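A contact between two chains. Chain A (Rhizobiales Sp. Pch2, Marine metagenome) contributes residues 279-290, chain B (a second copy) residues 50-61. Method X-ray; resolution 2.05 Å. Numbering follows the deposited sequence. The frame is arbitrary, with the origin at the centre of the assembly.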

ATOM      1  N   ILE A 279     -16.606 -25.168 -21.751  1.00 53.85           N
ATOM      2  CA  ILE A 279     -17.838 -25.541 -22.430  1.00 70.34           C
ATOM      3  C   ILE A 279     -17.581 -26.696 -23.386  1.00 58.06           C
ATOM      4  O   ILE A 279     -18.323 -27.685 -23.405  1.00 61.94           O
ATOM      5  CB  ILE A 279     -18.434 -24.325 -23.152  1.00 72.64           C
ATOM      6  CG1 ILE A 279     -19.010 -23.362 -22.119  1.00 68.29           C
ATOM      7  CG2 ILE A 279     -19.502 -24.779 -24.134  1.00 77.62           C
ATOM      8  CD1 ILE A 279     -19.505 -22.081 -22.716  1.00 69.23           C
ATOM      9  N   VAL A 280     -16.505 -26.602 -24.168  1.00 59.28           N
ATOM     10  CA  VAL A 280     -16.184 -27.656 -25.131  1.00 63.22           C
ATOM     11  C   VAL A 280     -15.830 -28.955 -24.414  1.00 62.91           C
ATOM     12  O   VAL A 280     -16.372 -30.026 -24.721  1.00 61.08           O
ATOM     13  CB  VAL A 280     -15.038 -27.200 -26.048  1.00 60.31           C
ATOM     14  CG1 VAL A 280     -14.638 -28.339 -26.978  1.00 65.09           C
ATOM     15  CG2 VAL A 280     -15.446 -25.963 -26.821  1.00 62.73           C
ATOM     16  N   LEU A 281     -14.907 -28.886 -23.453  1.00 58.91           N
ATOM     17  CA  LEU A 281     -14.461 -30.102 -22.780  1.00 59.12           C
ATOM     18  C   LEU A 281     -15.598 -30.770 -22.025  1.00 55.74           C
ATOM     19  O   LEU A 281     -15.586 -31.993 -21.834  1.00 66.94           O
ATOM     20  CB  LEU A 281     -13.309 -29.783 -21.832  1.00 60.65           C
ATOM     21  CG  LEU A 281     -12.051 -29.255 -22.516  1.00 68.63           C
ATOM     22  CD1 LEU A 281     -10.954 -29.056 -21.494  1.00 84.98           C
ATOM     23  CD2 LEU A 281     -11.613 -30.209 -23.602  1.00 65.53           C
ATOM     24  N   ASP A 282     -16.590 -29.992 -21.585  1.00 58.74           N
ATOM     25  CA  ASP A 282     -17.712 -30.592 -20.867  1.00 63.58           C
ATOM     26  C   ASP A 282     -18.469 -31.590 -21.734  1.00 71.68           C
ATOM     27  O   ASP A 282     -18.954 -32.610 -21.231  1.00 78.39           O
ATOM     28  CB  ASP A 282     -18.666 -29.513 -20.369  1.00 61.29           C
ATOM     29  CG  ASP A 282     -19.888 -30.093 -19.714  1.00 70.68           C
ATOM     30  OD1 ASP A 282     -19.760 -30.563 -18.565  1.00 90.02           O
ATOM     31  OD2 ASP A 282     -20.966 -30.093 -20.346  1.00 75.96           O
ATOM     32  N   ALA A 283     -18.575 -31.319 -23.031  1.00 72.03           N
ATOM     33  CA  ALA A 283     -19.238 -32.228 -23.955  1.00 66.50           C
ATOM     34  C   ALA A 283     -18.294 -33.289 -24.495  1.00 66.18           C
ATOM     35  O   ALA A 283     -18.683 -34.453 -24.605  1.00 73.38           O
ATOM     36  CB  ALA A 283     -19.832 -31.434 -25.114  1.00 75.21           C
ATOM     37  N   TYR A 284     -17.064 -32.900 -24.820  1.00 80.13           N
ATOM     38  CA  TYR A 284     -16.066 -33.832 -25.322  1.00 68.39           C
ATOM     39  C   TYR A 284     -15.866 -34.969 -24.322  1.00 82.21           C
ATOM     40  O   TYR A 284     -15.865 -34.731 -23.107  1.00 87.53           O
ATOM     41  CB  TYR A 284     -14.749 -33.081 -25.574  1.00 62.80           C
ATOM     42  CG  TYR A 284     -13.503 -33.935 -25.747  1.00 89.20           C
ATOM     43  CD1 TYR A 284     -13.061 -34.308 -27.012  1.00 89.94           C
ATOM     44  CD2 TYR A 284     -12.742 -34.331 -24.649  1.00 99.79           C
ATOM     45  CE1 TYR A 284     -11.912 -35.071 -27.175  1.00 91.90           C
ATOM     46  CE2 TYR A 284     -11.594 -35.097 -24.806  1.00 95.85           C
ATOM     47  CZ  TYR A 284     -11.184 -35.461 -26.070  1.00 92.71           C
ATOM     48  OH  TYR A 284     -10.051 -36.226 -26.231  1.00 95.56           O
ATOM     49  N   PRO A 285     -15.696 -36.219 -24.794  1.00 89.37           N
ATOM     50  CA  PRO A 285     -15.728 -36.586 -26.215  1.00 93.53           C
ATOM     51  C   PRO A 285     -16.976 -37.337 -26.666  1.00 82.25           C
ATOM     52  O   PRO A 285     -17.038 -37.728 -27.838  1.00 91.19           O
ATOM     53  CB  PRO A 285     -14.518 -37.506 -26.344  1.00 92.88           C
ATOM     54  CG  PRO A 285     -14.525 -38.249 -25.037  1.00 94.70           C
ATOM     55  CD  PRO A 285     -15.103 -37.298 -23.985  1.00 95.12           C
ATOM     56  N   ASP A 286     -17.938 -37.556 -25.769  1.00 74.05           N
ATOM     57  CA  ASP A 286     -19.035 -38.480 -26.032  1.00 74.92           C
ATOM     58  C   ASP A 286     -20.398 -37.800 -26.088  1.00 82.51           C
ATOM     59  O   ASP A 286     -21.412 -38.489 -26.218  1.00 84.84           O
ATOM     60  CB  ASP A 286     -19.042 -39.586 -24.972  1.00 87.34           C
ATOM     61  N   THR A 287     -20.453 -36.474 -26.006  1.00 94.29           N
ATOM     62  CA  THR A 287     -21.725 -35.779 -25.870  1.00 94.10           C
ATOM     63  C   THR A 287     -21.713 -34.516 -26.721  1.00 72.63           C
ATOM     64  O   THR A 287     -20.663 -33.916 -26.953  1.00 71.20           O
ATOM     65  CB  THR A 287     -22.006 -35.457 -24.385  1.00104.27           C
ATOM     66  OG1 THR A 287     -22.293 -36.676 -23.683  1.00 91.46           O
ATOM     67  CG2 THR A 287     -23.186 -34.518 -24.215  1.00114.26           C
ATOM     68  N   SER A 288     -22.888 -34.132 -27.207  1.00 77.71           N
ATOM     69  CA  SER A 288     -22.997 -32.865 -27.902  1.00 81.38           C
ATOM     70  C   SER A 288     -23.062 -31.714 -26.897  1.00 82.58           C
ATOM     71  O   SER A 288     -23.313 -31.902 -25.704  1.00 83.65           O
ATOM     72  CB  SER A 288     -24.221 -32.872 -28.821  1.00 90.23           C
ATOM     73  OG  SER A 288     -25.268 -33.658 -28.272  1.00103.77           O
ATOM     74  N   ILE A 289     -22.806 -30.501 -27.394  1.00 77.35           N
ATOM     75  CA  ILE A 289     -22.794 -29.325 -26.532  1.00 73.73           C
ATOM     76  C   ILE A 289     -24.181 -29.100 -25.944  1.00 82.79           C
ATOM     77  O   ILE A 289     -25.194 -29.151 -26.652  1.00 74.65           O
ATOM     78  CB  ILE A 289     -22.288 -28.109 -27.322  1.00 77.14           C
ATOM     79  CG1 ILE A 289     -20.760 -28.148 -27.397  1.00 78.28           C
ATOM     80  CG2 ILE A 289     -22.737 -26.806 -26.684  1.00 78.68           C
ATOM     81  CD1 ILE A 289     -20.175 -27.311 -28.487  1.00 80.70           C
ATOM     82  N   ASN A 290     -24.233 -28.879 -24.628  1.00 90.82           N
ATOM     83  CA  ASN A 290     -25.490 -28.728 -23.899  1.00 88.98           C
ATOM     84  C   ASN A 290     -25.625 -27.294 -23.412  1.00 77.09           C
ATOM     85  O   ASN A 290     -24.876 -26.880 -22.514  1.00 74.88           O
ATOM     86  CB  ASN A 290     -25.550 -29.697 -22.715  1.00 91.97           C
ATOM     87  CG  ASN A 290     -26.889 -29.646 -21.967  1.00 96.46           C
ATOM     88  OD1 ASN A 290     -27.670 -28.699 -22.100  1.00 85.64           O
ATOM     89  ND2 ASN A 290     -27.150 -30.676 -21.171  1.00102.90           N
TER
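Chain B, residues 50-61: DGLSAWAKKHHP

A tryptophan on a helix often anchors a contact between protein chains: its large apolar surface packs against the partner, and its one polar group can be satisfied by an acceptor there. The contact between these two copies of one protein is a compact example. Chain B presents the last part of a helix, through residue 59, which ends as His60(B) leaves helical phi/psi. Chain A offers the last part of a helix followed by a loop with a cis peptide bond before Pro285(A). The two helices do not pack closely: their axes approach no nearer than 11.6 Å and cross at 80°. Side chains bridge the gap, and the chain B helix runs along the loop so that Trp55(B) lies nearest Pro285(A) and His59(B) nearest Ser288(A), each pair with its CA atoms 5.6 Å apart.

Trp55(B) has the largest area covered by the opposing stretch. Its CA-to-CB bond points toward chain A, and the t rotamer at chi1, with chi2 at 86°, extends the indole among the residues of helix and loop. There NE1 of Trp55(B) donates a hydrogen bond to O of Thr287(A) at 2.8 Å, so a backbone carbonyl satisfies the polar group of a buried ring. CA of Tyr284(A) sits over one face of the indole, 3.9 Å from the centroid of its five-membered ring. Around the six-membered ring, CZ2 of Trp55(B) meets CB of Ala283(A) at 3.7 Å, its CZ3 meets CG1 of Val280(A) at 4.1 Å, and its CH2 meets CD1 of Ile289(A) at 4.0 Å.

Tyr284(A) is also t at chi1. Its CA-to-CB bond points sideways, yet its ring comes nearer to chain B, turning an edge toward the face of Trp55(B) with the planes at 74°. CE1 of Tyr284(A) lies 3.5 Å from O of Gly51(B), and its CD1 reaches CD1 of Leu52(B) at 3.6 Å. Leu52(B) follows the same pattern: from a sideways start, chi1 t and chi2 p bring its end close enough for CD1 of Leu52(B) to meet CG1 of Val280(A) as well, at 4.0 Å.

Two histidines, both m at chi1, extend the contact along the loop. The m rotamer of His59(B) folds its ring back to its own helix, where ND1 of His59(B) makes a weak hydrogen bond to O of Trp55(B) at 3.4 Å; on the chain A side, CD2 of His59(B) lies 3.4 Å from N of Ser288(A). His60(B) sets the edge of its ring against the next residue, with CE1 of His60(B) 3.2 Å from N of Ile289(A) and 3.7 Å from CB of Ile289(A).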

ATOM      1  N   ASP B  50      -6.287 -35.068 -32.349  1.00 85.83           N
ATOM      2  CA  ASP B  50      -7.198 -35.698 -33.298  1.00 90.41           C
ATOM      3  C   ASP B  50      -8.509 -36.104 -32.635  1.00 84.50           C
ATOM      4  O   ASP B  50      -9.569 -36.046 -33.270  1.00 77.16           O
ATOM      5  CB  ASP B  50      -6.521 -36.903 -33.950  1.00 91.46           C
ATOM      6  CG  ASP B  50      -5.286 -36.516 -34.750  1.00 96.36           C
ATOM      7  OD1 ASP B  50      -5.217 -35.354 -35.215  1.00 95.60           O
ATOM      8  OD2 ASP B  50      -4.390 -37.370 -34.922  1.00106.91           O
ATOM      9  N   GLY B  51      -8.458 -36.488 -31.357  1.00 74.72           N
ATOM     10  CA  GLY B  51      -9.669 -36.899 -30.669  1.00 83.62           C
ATOM     11  C   GLY B  51     -10.685 -35.779 -30.550  1.00 77.88           C
ATOM     12  O   GLY B  51     -11.893 -36.023 -30.571  1.00 71.16           O
ATOM     13  N   LEU B  52     -10.211 -34.535 -30.413  1.00 75.58           N
ATOM     14  CA  LEU B  52     -11.135 -33.402 -30.385  1.00 65.70           C
ATOM     15  C   LEU B  52     -11.713 -33.135 -31.769  1.00 73.18           C
ATOM     16  O   LEU B  52     -12.913 -32.868 -31.909  1.00 77.17           O
ATOM     17  CB  LEU B  52     -10.436 -32.147 -29.857  1.00 63.10           C
ATOM     18  CG  LEU B  52     -11.317 -30.900 -29.712  1.00 72.12           C
ATOM     19  CD1 LEU B  52     -12.434 -31.159 -28.698  1.00 71.15           C
ATOM     20  CD2 LEU B  52     -10.488 -29.693 -29.286  1.00 70.37           C
ATOM     21  N   SER B  53     -10.872 -33.199 -32.804  1.00 79.41           N
ATOM     22  CA  SER B  53     -11.370 -33.035 -34.166  1.00 80.71           C
ATOM     23  C   SER B  53     -12.416 -34.087 -34.497  1.00 74.26           C
ATOM     24  O   SER B  53     -13.457 -33.774 -35.086  1.00 87.32           O
ATOM     25  CB  SER B  53     -10.220 -33.109 -35.165  1.00 74.45           C
ATOM     26  OG  SER B  53      -9.145 -32.290 -34.753  1.00 93.55           O
ATOM     27  N   ALA B  54     -12.163 -35.341 -34.119  1.00 79.91           N
ATOM     28  CA  ALA B  54     -13.124 -36.397 -34.420  1.00 89.82           C
ATOM     29  C   ALA B  54     -14.431 -36.169 -33.680  1.00 73.62           C
ATOM     30  O   ALA B  54     -15.508 -36.297 -34.264  1.00 84.04           O
ATOM     31  CB  ALA B  54     -12.538 -37.761 -34.073  1.00 90.27           C
ATOM     32  N   TRP B  55     -14.355 -35.792 -32.397  1.00 86.45           N
ATOM     33  CA  TRP B  55     -15.572 -35.463 -31.659  1.00 78.84           C
ATOM     34  C   TRP B  55     -16.353 -34.352 -32.345  1.00 72.10           C
ATOM     35  O   TRP B  55     -17.579 -34.438 -32.473  1.00 77.52           O
ATOM     36  CB  TRP B  55     -15.247 -35.062 -30.221  1.00 80.65           C
ATOM     37  CG  TRP B  55     -16.418 -34.393 -29.556  1.00 90.24           C
ATOM     38  CD1 TRP B  55     -17.450 -35.003 -28.910  1.00 95.65           C
ATOM     39  CD2 TRP B  55     -16.689 -32.984 -29.504  1.00 89.28           C
ATOM     40  NE1 TRP B  55     -18.342 -34.065 -28.447  1.00 95.19           N
ATOM     41  CE2 TRP B  55     -17.899 -32.819 -28.799  1.00 88.82           C
ATOM     42  CE3 TRP B  55     -16.024 -31.849 -29.978  1.00 85.13           C
ATOM     43  CZ2 TRP B  55     -18.458 -31.563 -28.555  1.00 80.77           C
ATOM     44  CZ3 TRP B  55     -16.588 -30.598 -29.740  1.00 80.97           C
ATOM     45  CH2 TRP B  55     -17.791 -30.469 -29.035  1.00 68.56           C
ATOM     46  N   ALA B  56     -15.656 -33.305 -32.803  1.00 83.10           N
ATOM     47  CA  ALA B  56     -16.330 -32.193 -33.471  1.00 69.95           C
ATOM     48  C   ALA B  56     -17.060 -32.653 -34.722  1.00 75.91           C
ATOM     49  O   ALA B  56     -18.204 -32.252 -34.960  1.00 92.24           O
ATOM     50  CB  ALA B  56     -15.328 -31.095 -33.824  1.00 74.95           C
ATOM     51  N   LYS B  57     -16.419 -33.493 -35.537  1.00 89.67           N
ATOM     52  CA  LYS B  57     -17.072 -33.933 -36.767  1.00 90.45           C
ATOM     53  C   LYS B  57     -18.312 -34.764 -36.467  1.00 90.26           C
ATOM     54  O   LYS B  57     -19.371 -34.540 -37.063  1.00 94.21           O
ATOM     55  CB  LYS B  57     -16.099 -34.717 -37.645  1.00 98.16           C
ATOM     56  CG  LYS B  57     -16.705 -35.132 -38.978  1.00123.76           C
ATOM     57  CD  LYS B  57     -15.660 -35.357 -40.063  1.00142.09           C
ATOM     58  CE  LYS B  57     -14.947 -36.691 -39.912  1.00148.82           C
ATOM     59  NZ  LYS B  57     -14.219 -37.071 -41.166  1.00146.54           N
ATOM     60  N   LYS B  58     -18.216 -35.710 -35.530  1.00100.31           N
ATOM     61  CA  LYS B  58     -19.363 -36.572 -35.256  1.00109.83           C
ATOM     62  C   LYS B  58     -20.538 -35.777 -34.702  1.00107.44           C
ATOM     63  O   LYS B  58     -21.691 -36.046 -35.049  1.00101.11           O
ATOM     64  CB  LYS B  58     -18.982 -37.684 -34.282  1.00111.40           C
ATOM     65  CG  LYS B  58     -17.813 -38.537 -34.726  1.00115.29           C
ATOM     66  CD  LYS B  58     -17.496 -39.584 -33.672  1.00120.82           C
ATOM     67  CE  LYS B  58     -16.176 -40.275 -33.957  1.00124.30           C
ATOM     68  NZ  LYS B  58     -15.785 -41.194 -32.848  1.00131.39           N
ATOM     69  N   HIS B  59     -20.273 -34.791 -33.843  1.00104.42           N
ATOM     70  CA  HIS B  59     -21.362 -34.108 -33.156  1.00 92.26           C
ATOM     71  C   HIS B  59     -21.722 -32.753 -33.753  1.00 91.10           C
ATOM     72  O   HIS B  59     -22.902 -32.384 -33.734  1.00 95.76           O
ATOM     73  CB  HIS B  59     -21.029 -33.934 -31.669  1.00 91.17           C
ATOM     74  CG  HIS B  59     -21.100 -35.207 -30.876  1.00 96.63           C
ATOM     75  ND1 HIS B  59     -20.055 -36.106 -30.814  1.00 93.77           N
ATOM     76  CD2 HIS B  59     -22.087 -35.726 -30.107  1.00 85.68           C
ATOM     77  CE1 HIS B  59     -20.394 -37.122 -30.041  1.00 92.24           C
ATOM     78  NE2 HIS B  59     -21.623 -36.916 -29.599  1.00 95.77           N
ATOM     79  N   HIS B  60     -20.757 -31.998 -34.279  1.00 89.22           N
ATOM     80  CA  HIS B  60     -21.014 -30.665 -34.830  1.00 89.72           C
ATOM     81  C   HIS B  60     -20.175 -30.448 -36.080  1.00 92.29           C
ATOM     82  O   HIS B  60     -19.254 -29.626 -36.095  1.00 92.60           O
ATOM     83  CB  HIS B  60     -20.718 -29.582 -33.790  1.00 91.23           C
ATOM     84  CG  HIS B  60     -21.502 -29.724 -32.523  1.00 80.53           C
ATOM     85  ND1 HIS B  60     -20.919 -30.066 -31.321  1.00 81.12           N
ATOM     86  CD2 HIS B  60     -22.825 -29.581 -32.271  1.00 79.40           C
ATOM     87  CE1 HIS B  60     -21.847 -30.123 -30.384  1.00 72.88           C
ATOM     88  NE2 HIS B  60     -23.013 -29.835 -30.935  1.00 83.84           N
ATOM     89  N   PRO B  61     -20.477 -31.165 -37.165  1.00 95.58           N
ATOM     90  CA  PRO B  61     -19.633 -31.047 -38.366  1.00 94.74           C
ATOM     91  C   PRO B  61     -19.637 -29.656 -38.978  1.00107.05           C
ATOM     92  O   PRO B  61     -18.596 -29.212 -39.480  1.00115.76           O
ATOM     93  CB  PRO B  61     -20.231 -32.094 -39.315  1.00100.94           C
ATOM     94  CG  PRO B  61     -21.635 -32.258 -38.859  1.00102.61           C
ATOM     95  CD  PRO B  61     -21.600 -32.093 -37.367  1.00 95.83           C
TER